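Local coordinates for choline binding protein A (Lactobacillus salivarius str. Ren, PDB 5GT1) that probably binds choline-containing cell-surface polymers through its repeats and carries, in the part crystallised here, a zinc-binding peptidase M23 domain, at residues 52-60 against 153-164; 83-93 against 103-114. One frame throughout, in Å; residues are numbered along the deposited sequence.

Interaction 1. Residues 52-60 against 153-164; sequences RMNGFHDGL and SFNNNGTWLDPR. With ZN (zinc ion), chain B.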
# COMPACT_ATOMS: atom_id res chain seq x y z
N ARG A 52 3.83 2.56 17.73
CA ARG A 52 3.37 1.27 17.20
C ARG A 52 4.05 0.11 17.94
O ARG A 52 5.15 0.29 18.46
CB ARG A 52 3.67 1.15 15.71
CG ARG A 52 2.92 2.13 14.84
CD ARG A 52 3.15 1.85 13.36
NE ARG A 52 2.51 2.84 12.50
CZ ARG A 52 3.12 3.92 12.00
NH1 ARG A 52 4.40 4.17 12.27
NH2 ARG A 52 2.44 4.76 11.22
N MET A 53 3.39 -1.05 17.97
CA MET A 53 3.95 -2.26 18.58
C MET A 53 5.30 -2.57 17.96
O MET A 53 5.44 -2.57 16.73
CB MET A 53 3.03 -3.47 18.35
CG MET A 53 1.91 -3.66 19.37
SD MET A 53 0.96 -5.16 19.00
CE MET A 53 2.17 -6.45 19.35
N ASN A 54 6.27 -2.82 18.83
CA ASN A 54 7.67 -3.03 18.45
C ASN A 54 8.28 -1.86 17.67
O ASN A 54 9.35 -2.01 17.09
CB ASN A 54 7.83 -4.33 17.65
CG ASN A 54 7.17 -5.52 18.32
OD1 ASN A 54 6.54 -6.35 17.66
ND2 ASN A 54 7.31 -5.61 19.64
N GLY A 55 7.60 -0.71 17.66
CA GLY A 55 8.05 0.46 16.90
C GLY A 55 8.20 0.21 15.40
O GLY A 55 8.98 0.89 14.72
N PHE A 56 7.45 -0.76 14.88
CA PHE A 56 7.59 -1.19 13.49
C PHE A 56 6.37 -0.81 12.66
O PHE A 56 5.23 -1.06 13.07
CB PHE A 56 7.81 -2.70 13.41
CG PHE A 56 7.96 -3.23 12.00
CD1 PHE A 56 9.10 -2.95 11.26
CD2 PHE A 56 6.96 -4.01 11.43
CE1 PHE A 56 9.24 -3.44 9.96
CE2 PHE A 56 7.10 -4.51 10.13
CZ PHE A 56 8.24 -4.22 9.40
N HIS A 57 6.63 -0.21 11.50
CA HIS A 57 5.57 0.14 10.55
C HIS A 57 5.74 -0.74 9.33
O HIS A 57 6.76 -0.65 8.63
CB HIS A 57 5.68 1.61 10.19
CG HIS A 57 4.55 2.12 9.32
ND1 HIS A 57 4.75 3.04 8.34
CD2 HIS A 57 3.19 1.78 9.28
CE1 HIS A 57 3.57 3.29 7.73
NE2 HIS A 57 2.62 2.52 8.30
N ASP A 58 4.74 -1.58 9.06
CA ASP A 58 4.84 -2.60 8.01
C ASP A 58 4.46 -2.10 6.60
O ASP A 58 4.20 -2.89 5.70
CB ASP A 58 4.00 -3.86 8.36
CG ASP A 58 2.48 -3.62 8.32
OD1 ASP A 58 2.02 -2.45 8.37
OD2 ASP A 58 1.73 -4.61 8.22
N GLY A 59 4.41 -0.78 6.42
CA GLY A 59 4.01 -0.24 5.13
C GLY A 59 4.46 1.19 5.01
O GLY A 59 5.30 1.64 5.79
N LEU A 60 3.89 1.88 4.03
CA LEU A 60 4.21 3.28 3.75
C LEU A 60 2.90 4.06 3.72
O LEU A 60 1.98 3.69 2.99
CB LEU A 60 4.92 3.38 2.40
CG LEU A 60 5.40 4.78 1.97
CD1 LEU A 60 6.40 5.36 2.98
CD2 LEU A 60 6.00 4.73 0.57
N SER A 153 2.13 -8.08 11.11
CA SER A 153 2.08 -6.62 10.96
C SER A 153 3.10 -5.88 11.81
O SER A 153 3.54 -4.80 11.42
CB SER A 153 0.69 -6.09 11.31
OG SER A 153 -0.25 -6.57 10.37
N PHE A 154 3.48 -6.44 12.96
CA PHE A 154 4.40 -5.73 13.87
C PHE A 154 5.76 -6.42 14.03
O PHE A 154 6.55 -6.09 14.92
CB PHE A 154 3.70 -5.42 15.21
CG PHE A 154 2.43 -4.63 15.02
CD1 PHE A 154 2.48 -3.27 14.68
CD2 PHE A 154 1.18 -5.25 15.09
CE1 PHE A 154 1.32 -2.53 14.46
CE2 PHE A 154 0.02 -4.52 14.89
CZ PHE A 154 0.08 -3.16 14.56
N ASN A 155 6.04 -7.32 13.10
CA ASN A 155 7.25 -8.11 13.15
C ASN A 155 8.18 -7.75 12.02
O ASN A 155 7.88 -7.99 10.85
CB ASN A 155 6.90 -9.60 13.13
CG ASN A 155 6.14 -10.05 14.38
OD1 ASN A 155 6.26 -9.44 15.45
ND2 ASN A 155 5.37 -11.11 14.24
N ASN A 156 9.32 -7.18 12.39
CA ASN A 156 10.37 -6.77 11.46
C ASN A 156 11.24 -7.98 11.07
O ASN A 156 12.44 -8.01 11.33
CB ASN A 156 11.17 -5.66 12.14
CG ASN A 156 12.20 -5.02 11.21
OD1 ASN A 156 12.10 -5.09 9.99
ND2 ASN A 156 13.20 -4.39 11.82
N ASN A 157 10.63 -8.96 10.43
CA ASN A 157 11.30 -10.22 10.17
C ASN A 157 11.50 -10.52 8.69
O ASN A 157 11.75 -11.67 8.30
CB ASN A 157 10.54 -11.36 10.85
CG ASN A 157 9.16 -11.57 10.27
OD1 ASN A 157 8.66 -10.76 9.47
ND2 ASN A 157 8.53 -12.68 10.64
N GLY A 158 11.36 -9.50 7.85
CA GLY A 158 11.49 -9.69 6.40
C GLY A 158 10.18 -9.99 5.68
O GLY A 158 10.17 -10.08 4.46
N THR A 159 9.07 -10.13 6.41
CA THR A 159 7.78 -10.38 5.76
C THR A 159 7.39 -9.20 4.84
O THR A 159 7.09 -9.40 3.66
CB THR A 159 6.66 -10.60 6.81
OG1 THR A 159 6.97 -11.76 7.59
CG2 THR A 159 5.31 -10.82 6.13
N TRP A 160 7.40 -8.00 5.40
CA TRP A 160 7.01 -6.79 4.69
C TRP A 160 8.23 -6.10 4.18
O TRP A 160 9.29 -6.10 4.83
CB TRP A 160 6.21 -5.87 5.62
CG TRP A 160 4.90 -6.50 6.03
CD1 TRP A 160 4.60 -7.17 7.23
CD2 TRP A 160 3.68 -6.59 5.23
NE1 TRP A 160 3.31 -7.63 7.22
CE2 TRP A 160 2.70 -7.31 6.04
CE3 TRP A 160 3.31 -6.13 3.96
CZ2 TRP A 160 1.40 -7.55 5.59
CZ3 TRP A 160 2.01 -6.39 3.51
CH2 TRP A 160 1.08 -7.08 4.31
N LEU A 161 8.10 -5.51 3.00
CA LEU A 161 9.18 -4.83 2.32
C LEU A 161 8.90 -3.34 2.25
O LEU A 161 7.75 -2.91 2.30
CB LEU A 161 9.35 -5.40 0.90
CG LEU A 161 9.39 -6.92 0.80
CD1 LEU A 161 9.32 -7.39 -0.64
CD2 LEU A 161 10.62 -7.49 1.51
N ASP A 162 9.97 -2.54 2.13
CA ASP A 162 9.83 -1.09 2.08
C ASP A 162 9.24 -0.68 0.72
O ASP A 162 9.93 -0.80 -0.30
CB ASP A 162 11.19 -0.42 2.30
CG ASP A 162 11.11 1.10 2.33
OD1 ASP A 162 10.03 1.68 2.05
OD2 ASP A 162 12.14 1.72 2.64
N PRO A 163 7.97 -0.20 0.70
CA PRO A 163 7.38 0.16 -0.59
C PRO A 163 8.09 1.35 -1.23
O PRO A 163 8.09 1.45 -2.46
CB PRO A 163 5.93 0.54 -0.23
CG PRO A 163 5.66 -0.20 1.05
CD PRO A 163 6.98 -0.06 1.79
N ARG A 164 8.66 2.25 -0.42
CA ARG A 164 9.34 3.42 -0.99
C ARG A 164 10.52 3.00 -1.85
O ARG A 164 10.64 3.42 -3.01
CB ARG A 164 9.79 4.43 0.07
CG ARG A 164 10.39 5.68 -0.57
CD ARG A 164 10.57 6.83 0.39
NE ARG A 164 11.65 6.56 1.32
CZ ARG A 164 12.27 7.49 2.05
NH1 ARG A 164 11.95 8.78 1.95
NH2 ARG A 164 13.23 7.12 2.88
ZN ZN B . 0.51 2.73 8.05
O HOH W 1 0.07 4.11 10.11
O HOH W 2 3.06 -2.07 11.50
O HOH W 3 5.21 -3.04 3.12
O HOH W 4 -0.83 -4.69 8.43
O HOH W 5 -0.02 1.26 9.72
O HOH W 6 -1.55 3.19 8.40
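Asp58 stands over one face of the Trp160 indole: its CB sits 3.8 Å from the centroid of the five-membered ring, a CH-pi contact, and OD2 is above the same face. A chi1 of 69°, which places CG between the backbone N and the carbonyl carbon, turns the carboxylate over the indole and toward Ser153. There water 4 bridges the two side chains, donating to Asp58 OD2 at 2.6 Å and at 2.8 Å to Ser153 OG, which is also hydrogen-bonded to Ile150 O. The Phe56 ring is set against the loop 153-156, with Asn156 CB over one face, 3.9 Å from the centroid, and Ser153 O at its edge. Farther out, Met53 CB packs over the Phe154 ring, 3.6 Å from Phe154 CG, and Met53 SD comes in obliquely as a Met-aromatic contact. At the other end Leu60 CB meets Pro163 CG at 3.9 Å, where the C-terminal helix begins behind its N-cap, Asp162.

Two waters join the backbones: water 2 touches Phe56 O, Asp58 N and Ser153 O, and water 3 links Asp58 O with Leu161 O. A second shell helps to position the rings: Trp160 NE1 donates to Ala149 O, and Phe43 meets Phe56 edge-to-face. His57 points away from 153-164, and its NE2 binds zinc at 2.1 Å beside Asp61 and His137; the Arg52 guanidinium covers one face of its imidazole. Ring packing and water bridges, not direct strand pairing, thus join the His57 strand of this M23 domain to the segment entering the C-terminal helix.

Interaction 2. Residues 83-93 against 103-114; sequences IGYIAGLENYV and VYQEAFSNKGNI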
# COMPACT_ATOMS: atom_id res chain seq x y z
N ILE A 83 -10.97 -8.27 -1.42
CA ILE A 83 -11.44 -7.00 -0.90
C ILE A 83 -12.12 -7.36 0.41
O ILE A 83 -13.06 -8.18 0.41
CB ILE A 83 -12.42 -6.29 -1.87
CG1 ILE A 83 -11.72 -6.01 -3.23
CG2 ILE A 83 -12.98 -5.02 -1.25
CD1 ILE A 83 -12.64 -5.44 -4.29
N GLY A 84 -11.67 -6.75 1.51
CA GLY A 84 -12.26 -7.05 2.81
C GLY A 84 -12.22 -5.92 3.81
O GLY A 84 -11.83 -4.79 3.49
N TYR A 85 -12.65 -6.24 5.02
CA TYR A 85 -12.63 -5.30 6.13
C TYR A 85 -12.01 -5.98 7.35
O TYR A 85 -12.52 -7.02 7.80
CB TYR A 85 -14.04 -4.81 6.48
CG TYR A 85 -14.02 -3.89 7.68
CD1 TYR A 85 -13.78 -2.53 7.52
CD2 TYR A 85 -14.16 -4.40 8.98
CE1 TYR A 85 -13.71 -1.69 8.61
CE2 TYR A 85 -14.08 -3.56 10.08
CZ TYR A 85 -13.86 -2.21 9.90
OH TYR A 85 -13.79 -1.36 10.98
N ILE A 86 -10.95 -5.40 7.89
CA ILE A 86 -10.41 -5.81 9.18
C ILE A 86 -10.09 -4.52 9.91
O ILE A 86 -9.28 -3.72 9.41
CB ILE A 86 -9.11 -6.65 9.02
CG1 ILE A 86 -9.42 -8.00 8.37
CG2 ILE A 86 -8.42 -6.83 10.37
CD1 ILE A 86 -8.18 -8.70 7.82
N ALA A 87 -10.73 -4.28 11.06
CA ALA A 87 -10.51 -3.02 11.78
C ALA A 87 -9.01 -2.81 12.01
O ALA A 87 -8.31 -3.75 12.40
CB ALA A 87 -11.27 -2.99 13.11
N GLY A 88 -8.52 -1.60 11.73
CA GLY A 88 -7.07 -1.35 11.68
C GLY A 88 -6.60 -1.15 10.24
O GLY A 88 -6.03 -0.12 9.91
N LEU A 89 -6.84 -2.14 9.38
CA LEU A 89 -6.68 -1.98 7.94
C LEU A 89 -7.89 -1.24 7.38
O LEU A 89 -7.85 -0.66 6.28
CB LEU A 89 -6.57 -3.34 7.25
CG LEU A 89 -5.31 -4.18 7.46
CD1 LEU A 89 -5.31 -4.87 8.82
CD2 LEU A 89 -5.21 -5.22 6.35
N GLU A 90 -8.98 -1.27 8.16
CA GLU A 90 -10.30 -0.84 7.68
C GLU A 90 -10.63 -1.56 6.36
O GLU A 90 -10.34 -2.76 6.24
CB GLU A 90 -10.38 0.70 7.58
CG GLU A 90 -10.04 1.42 8.88
CD GLU A 90 -10.84 0.92 10.09
OE1 GLU A 90 -12.08 0.94 10.02
OE2 GLU A 90 -10.24 0.50 11.10
N ASN A 91 -11.20 -0.87 5.37
CA ASN A 91 -11.46 -1.50 4.07
C ASN A 91 -10.15 -1.59 3.25
O ASN A 91 -9.45 -0.58 3.09
CB ASN A 91 -12.53 -0.73 3.29
CG ASN A 91 -13.86 -0.68 4.03
OD1 ASN A 91 -14.55 -1.68 4.13
ND2 ASN A 91 -14.18 0.48 4.59
N TYR A 92 -9.83 -2.79 2.76
CA TYR A 92 -8.58 -2.97 2.02
C TYR A 92 -8.74 -3.74 0.72
O TYR A 92 -9.68 -4.52 0.55
CB TYR A 92 -7.52 -3.64 2.91
CG TYR A 92 -7.91 -5.04 3.32
CD1 TYR A 92 -7.50 -6.14 2.56
CD2 TYR A 92 -8.69 -5.27 4.44
CE1 TYR A 92 -7.86 -7.43 2.91
CE2 TYR A 92 -9.06 -6.56 4.81
CZ TYR A 92 -8.64 -7.64 4.04
OH TYR A 92 -9.00 -8.92 4.38
N VAL A 93 -7.81 -3.53 -0.21
CA VAL A 93 -7.77 -4.24 -1.47
C VAL A 93 -6.42 -4.92 -1.58
O VAL A 93 -5.40 -4.29 -1.31
CB VAL A 93 -7.91 -3.26 -2.65
CG1 VAL A 93 -7.90 -4.01 -3.98
CG2 VAL A 93 -9.17 -2.44 -2.50
N VAL A 103 -0.99 -4.53 -0.67
CA VAL A 103 -2.18 -4.25 0.14
C VAL A 103 -2.44 -2.74 0.17
O VAL A 103 -1.58 -1.96 0.59
CB VAL A 103 -2.02 -4.80 1.58
CG1 VAL A 103 -3.31 -4.60 2.38
CG2 VAL A 103 -1.63 -6.27 1.52
N TYR A 104 -3.61 -2.32 -0.31
CA TYR A 104 -4.01 -0.91 -0.23
C TYR A 104 -5.05 -0.82 0.88
O TYR A 104 -6.14 -1.39 0.75
CB TYR A 104 -4.63 -0.42 -1.55
CG TYR A 104 -3.73 -0.56 -2.76
CD1 TYR A 104 -3.04 0.54 -3.27
CD2 TYR A 104 -3.57 -1.80 -3.39
CE1 TYR A 104 -2.20 0.42 -4.38
CE2 TYR A 104 -2.73 -1.93 -4.49
CZ TYR A 104 -2.04 -0.82 -4.97
OH TYR A 104 -1.22 -0.95 -6.07
N GLN A 105 -4.74 -0.12 1.95
CA GLN A 105 -5.64 -0.13 3.11
C GLN A 105 -5.82 1.28 3.68
O GLN A 105 -5.08 2.20 3.30
CB GLN A 105 -5.09 -1.09 4.18
CG GLN A 105 -3.83 -0.57 4.85
CD GLN A 105 -3.19 -1.57 5.77
OE1 GLN A 105 -2.88 -2.69 5.36
NE2 GLN A 105 -2.96 -1.17 7.04
N GLU A 106 -6.81 1.41 4.57
CA GLU A 106 -7.10 2.63 5.33
C GLU A 106 -7.56 3.87 4.57
O GLU A 106 -8.05 4.84 5.17
CB GLU A 106 -5.95 2.95 6.28
CG GLU A 106 -5.76 1.84 7.32
CD GLU A 106 -4.58 2.12 8.20
OE1 GLU A 106 -4.71 2.98 9.11
OE2 GLU A 106 -3.53 1.49 7.96
N ALA A 107 -7.44 3.84 3.25
CA ALA A 107 -7.81 4.99 2.41
C ALA A 107 -9.32 5.13 2.20
O ALA A 107 -9.79 6.19 1.80
CB ALA A 107 -7.14 4.86 1.04
N PHE A 108 -10.06 4.05 2.42
CA PHE A 108 -11.45 3.97 1.96
C PHE A 108 -12.40 3.83 3.16
O PHE A 108 -12.39 2.82 3.86
CB PHE A 108 -11.60 2.80 0.98
CG PHE A 108 -10.43 2.64 0.03
CD1 PHE A 108 -10.20 3.57 -0.99
CD2 PHE A 108 -9.53 1.57 0.16
CE1 PHE A 108 -9.12 3.43 -1.85
CE2 PHE A 108 -8.45 1.42 -0.71
CZ PHE A 108 -8.24 2.36 -1.71
N SER A 109 -13.20 4.88 3.41
CA SER A 109 -14.09 4.90 4.59
C SER A 109 -15.21 3.87 4.46
O SER A 109 -15.80 3.48 5.45
CB SER A 109 -14.67 6.30 4.83
OG SER A 109 -15.62 6.63 3.83
N ASN A 110 -15.48 3.43 3.23
CA ASN A 110 -16.42 2.34 2.98
C ASN A 110 -16.11 1.67 1.65
O ASN A 110 -15.43 2.26 0.80
CB ASN A 110 -17.86 2.85 2.99
CG ASN A 110 -18.16 3.73 1.82
OD1 ASN A 110 -18.81 3.28 0.87
ND2 ASN A 110 -17.67 4.97 1.85
N LYS A 111 -16.63 0.46 1.49
CA LYS A 111 -16.34 -0.36 0.32
C LYS A 111 -16.79 0.28 -0.98
O LYS A 111 -16.25 -0.02 -2.04
CB LYS A 111 -16.94 -1.78 0.46
CG LYS A 111 -16.12 -2.69 1.36
CD LYS A 111 -16.85 -3.95 1.81
CE LYS A 111 -16.26 -4.43 3.14
NZ LYS A 111 -16.28 -5.91 3.34
N GLY A 112 -17.78 1.16 -0.90
CA GLY A 112 -18.25 1.90 -2.07
C GLY A 112 -17.18 2.82 -2.64
O GLY A 112 -17.26 3.19 -3.80
N ASN A 113 -16.17 3.16 -1.84
CA ASN A 113 -15.03 3.95 -2.34
C ASN A 113 -14.01 3.14 -3.13
O ASN A 113 -13.08 3.70 -3.71
CB ASN A 113 -14.34 4.73 -1.22
CG ASN A 113 -14.97 6.09 -0.98
OD1 ASN A 113 -14.32 7.13 -1.08
ND2 ASN A 113 -16.25 6.08 -0.70
N ILE A 114 -14.21 1.83 -3.19
CA ILE A 114 -13.31 0.96 -3.95
C ILE A 114 -13.88 0.76 -5.35
O ILE A 114 -15.07 0.48 -5.51
CB ILE A 114 -13.04 -0.37 -3.21
CG1 ILE A 114 -12.34 -0.07 -1.86
CG2 ILE A 114 -12.22 -1.31 -4.09
CD1 ILE A 114 -12.32 -1.19 -0.84
O HOH W 7 -14.66 -8.17 4.89
O HOH W 8 -13.74 2.30 7.93
O HOH W 9 -9.95 1.89 4.20
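Val93 and Tyr104 form an antiparallel hydrogen-bonded pair, with Val93 N giving to Tyr104 O at 2.9 Å and Tyr104 N to Val93 O at 2.8 Å, the latter almost straight at 173°. This is the firm end of the hairpin. On the same face as these two side chains, Val93 CG2 presses on Ile114 CG2 at 3.6 Å, and Ile114 CD1 reaches on to Ile83 CG2. The Phe108 ring is sandwiched between Ala107 CB and Ile114 CG1, and Ile128 closes over Val93, Tyr104 and Phe108 from strand 127-130.

Pairing gives way where both chains turn a corner, at Asn91 and at Glu106-Ala107. Water 9 enters here, donating to Asn91 O and Phe108 O and accepting from Phe108 N. The Asn91 side chain spans the gap: with CG anti to the carbonyl carbon (chi1 -60°), ND2 reaches Phe108 O at 3.0 Å in its own amide plane but from above the carbonyl plane. In contrast to the buried Val93 and Phe108, Lys111 lies on the exposed side; its side chain crosses that of Asn91 at about a right angle, CG 3.3 Å from Asn91 OD1, and its NZ extends to a weak bond with water 7, which also takes Tyr85 N.

Beside the strand, Leu89 CG packs against Gln105 OE1, while Gln105 NE2 donates to Glu106 OE2 at 2.9 Å, steadying that carboxylate. Glu106 N is in turn held by Leu89 O, and Glu106 OE1 has a weak bond to His135. Apolar packing and straight backbone bonds therefore secure one end, whereas at the corner a water and an amide replace strand pairing and the Glu106 carboxylate comes within about 4 Å of the zinc, nearest atoms.

Overall arrangement
The two contacts lie with centres 19 Å apart in one M23 domain and reach the same curled antiparallel sheet. Along the chain, interaction 2 falls wholly between the segments of interaction 1, so the 92 residues that separate 52-60 from 153-164 include the hairpin. Strand 135-141 connects them, pairing with 56-63 and 160-161 of interaction 1 and with 101-108 of interaction 2. They also touch directly, Trp160 CH2 packing on Val103 CG2 at 4.0 Å, and helix 146-151 contributes to both surroundings. Interaction 1 supplies a zinc ligand, while interaction 2 brings a side chain near the metal, so both border the zinc site.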